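Local coordinates for protein uncharacterized HTH-type transcriptional regulator YybR (Bacillus subtilis, PDB 4A5N) that probably binds DNA as a redox-sensing transcriptional regulator of the MarR/DUF24 type, at residues B[37-42]-B[81-86]. The protein carries 1 engineered substitution. Numbering follows the deposited sequence.
Sequences DGKKRF and KVEYSL. With BME (beta-mercaptoethanol), chain F.
Lys39 sets CG between its backbone N and carbonyl carbon (chi1 85°) and bends again at chi2 and chi4, which carries NZ over the carboxylate of Glu83, whose own chain runs extended beyond CG. The contact belongs to the winged helix-turn-helix fold: the loop between helices 28-35 and 42-48 adds one antiparallel bridge to strand 81-86 of the two-stranded wing, on the edge not paired with strand 70-75. Lys40 and Tyr84 form the hydrogen-bonded pair, with Lys40 N to Tyr84 O at 2.9 Å and Tyr84 N to Lys40 O nearly straight at 170°. A weaker CA-H...O contact from Lys39 CA supplements the N-H bond at the same Tyr84 O.

Lys39 NZ meets Glu83 OE2 at 3.1 Å from above the carboxylate plane, and Lys81 NZ reaches this oxygen at 3.5 Å, so that the two lysines share OE2 in a salt-bridge network. A water links OE2 to Arg41 NH1, while OE1 is held by Tyr75 OH of the partner strand. An alanine in place of Glu83 would probably leave the like charges of Lys39 and Lys81 close together without the carboxylate they share, and cost Tyr75 OH its acceptor.

The Tyr84 ring turns its edge to Lys40 O and lies alongside Phe42, with Phe42 CB 4.3 Å from Tyr84 CE2; the Tyr84 hydroxyl is hydrogen-bonded to Arg72 NE, and Tyr84 also packs on Leu61 of helix 54-66. Where the loop enters helix 42-48, a second water accepts from Phe42 N at 2.8 Å and donates to Val82 O at 2.6 Å.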
loop_
_atom_site.group_PDB
_atom_site.type_symbol
_atom_site.label_atom_id
_atom_site.label_comp_id
_atom_site.label_asym_id
_atom_site.label_seq_id
_atom_site.Cartn_x
_atom_site.Cartn_y
_atom_site.Cartn_z
ATOM N N ASP B 37 -17.013 0.258 -9.754
ATOM C CA ASP B 37 -18.399 0.286 -10.229
ATOM C C ASP B 37 -18.580 0.402 -11.736
ATOM O O ASP B 37 -19.703 0.595 -12.183
ATOM C CB ASP B 37 -19.229 1.385 -9.509
ATOM C CG ASP B 37 -18.822 2.828 -9.871
ATOM O OD1 ASP B 37 -17.829 3.095 -10.585
ATOM O OD2 ASP B 37 -19.541 3.734 -9.403
ATOM N N GLY B 38 -17.483 0.285 -12.492
ATOM C CA GLY B 38 -17.491 0.308 -13.967
ATOM C C GLY B 38 -16.488 1.259 -14.611
ATOM O O GLY B 38 -15.839 2.049 -13.930
ATOM N N LYS B 39 -16.413 1.198 -15.939
ATOM C CA LYS B 39 -15.360 1.845 -16.739
ATOM C C LYS B 39 -15.439 3.363 -16.613
ATOM O O LYS B 39 -16.530 3.890 -16.359
ATOM C CB LYS B 39 -15.468 1.369 -18.213
ATOM C CG LYS B 39 -16.443 2.126 -19.123
ATOM C CD LYS B 39 -17.895 1.716 -18.948
ATOM C CE LYS B 39 -18.843 2.479 -19.887
ATOM N NZ LYS B 39 -18.875 2.025 -21.308
ATOM N N LYS B 40 -14.293 4.042 -16.758
ATOM C CA LYS B 40 -14.186 5.488 -16.627
ATOM C C LYS B 40 -13.356 6.082 -17.760
ATOM O O LYS B 40 -12.404 5.464 -18.234
ATOM C CB LYS B 40 -13.530 5.885 -15.276
ATOM C CG LYS B 40 -14.250 5.412 -14.023
ATOM C CD LYS B 40 -15.621 6.085 -13.894
ATOM C CE LYS B 40 -16.378 5.739 -12.616
ATOM N NZ LYS B 40 -16.824 4.305 -12.586
ATOM N N ARG B 41 -13.699 7.293 -18.178
ATOM C CA ARG B 41 -12.884 7.999 -19.156
ATOM C C ARG B 41 -11.856 8.823 -18.398
ATOM O O ARG B 41 -12.030 9.130 -17.229
ATOM C CB ARG B 41 -13.738 8.891 -20.076
ATOM C CG ARG B 41 -14.928 8.202 -20.725
ATOM C CD ARG B 41 -15.737 9.176 -21.554
ATOM N NE ARG B 41 -16.377 10.218 -20.736
ATOM C CZ ARG B 41 -17.487 10.024 -20.043
ATOM N NH1 ARG B 41 -18.088 8.845 -20.064
ATOM N NH2 ARG B 41 -18.023 11.011 -19.350
ATOM N N PHE B 42 -10.815 9.229 -19.110
ATOM C CA PHE B 42 -9.697 9.982 -18.565
ATOM C C PHE B 42 -10.168 11.245 -17.849
ATOM O O PHE B 42 -9.790 11.487 -16.715
ATOM C CB PHE B 42 -8.782 10.343 -19.743
ATOM C CG PHE B 42 -7.448 10.895 -19.369
ATOM C CD1 PHE B 42 -6.390 10.048 -19.088
ATOM C CD2 PHE B 42 -7.213 12.282 -19.416
ATOM C CE1 PHE B 42 -5.144 10.536 -18.793
ATOM C CE2 PHE B 42 -5.958 12.777 -19.129
ATOM C CZ PHE B 42 -4.921 11.908 -18.805
ATOM N N LYS B 81 -12.654 7.422 -28.474
ATOM C CA LYS B 81 -13.177 7.291 -27.142
ATOM C C LYS B 81 -12.222 6.338 -26.463
ATOM O O LYS B 81 -11.840 5.322 -27.056
ATOM C CB LYS B 81 -14.587 6.723 -27.202
ATOM C CG LYS B 81 -15.340 6.662 -25.892
ATOM C CD LYS B 81 -16.759 6.200 -26.200
ATOM C CE LYS B 81 -17.680 6.324 -25.014
ATOM N NZ LYS B 81 -18.870 5.457 -25.300
ATOM N N VAL B 82 -11.775 6.703 -25.262
ATOM C CA VAL B 82 -10.944 5.818 -24.462
ATOM C C VAL B 82 -11.560 5.555 -23.086
ATOM O O VAL B 82 -11.930 6.495 -22.335
ATOM C CB VAL B 82 -9.503 6.291 -24.355
ATOM C CG1 VAL B 82 -8.683 5.297 -23.557
ATOM C CG2 VAL B 82 -8.927 6.441 -25.753
ATOM N N GLU B 83 -11.663 4.267 -22.780
ATOM C CA GLU B 83 -12.257 3.788 -21.525
ATOM C C GLU B 83 -11.344 2.830 -20.766
ATOM O O GLU B 83 -10.788 1.908 -21.352
ATOM C CB GLU B 83 -13.577 3.085 -21.830
ATOM C CG GLU B 83 -14.628 4.038 -22.363
ATOM C CD GLU B 83 -15.894 3.341 -22.754
ATOM O OE1 GLU B 83 -15.848 2.124 -23.078
ATOM O OE2 GLU B 83 -16.940 4.017 -22.712
ATOM N N TYR B 84 -11.200 3.094 -19.475
ATOM C CA TYR B 84 -10.369 2.348 -18.535
ATOM C C TYR B 84 -11.263 1.526 -17.597
ATOM O O TYR B 84 -12.219 2.060 -17.009
ATOM C CB TYR B 84 -9.538 3.321 -17.705
ATOM C CG TYR B 84 -8.623 4.133 -18.545
ATOM C CD1 TYR B 84 -7.355 3.669 -18.868
ATOM C CD2 TYR B 84 -9.025 5.366 -19.040
ATOM C CE1 TYR B 84 -6.513 4.415 -19.678
ATOM C CE2 TYR B 84 -8.182 6.126 -19.845
ATOM C CZ TYR B 84 -6.928 5.631 -20.160
ATOM O OH TYR B 84 -6.056 6.361 -20.941
ATOM N N SER B 85 -10.935 0.246 -17.448
ATOM C CA SER B 85 -11.701 -0.639 -16.589
ATOM C C SER B 85 -10.787 -1.598 -15.889
ATOM O O SER B 85 -9.593 -1.740 -16.281
ATOM C CB SER B 85 -12.701 -1.403 -17.434
ATOM O OG SER B 85 -12.065 -2.021 -18.545
ATOM N N LEU B 86 -11.329 -2.299 -14.889
ATOM C CA LEU B 86 -10.580 -3.327 -14.214
ATOM C C LEU B 86 -10.669 -4.593 -15.045
ATOM O O LEU B 86 -11.691 -4.943 -15.558
ATOM C CB LEU B 86 -11.094 -3.588 -12.802
ATOM C CG LEU B 86 -11.110 -2.467 -11.782
ATOM C CD1 LEU B 86 -11.667 -2.991 -10.461
ATOM C CD2 LEU B 86 -9.683 -1.914 -11.627
HETATM C C1 BME F . -14.925 14.399 -21.371
HETATM C C2 BME F . -16.343 14.650 -20.998
HETATM O O1 BME F . -14.767 12.967 -21.438
HETATM S S2 BME F . -16.659 13.474 -19.666
HETATM O O HOH W 1 -17.663 6.000 -21.021
HETATM O O HOH W 2 -10.824 8.785 -21.911
#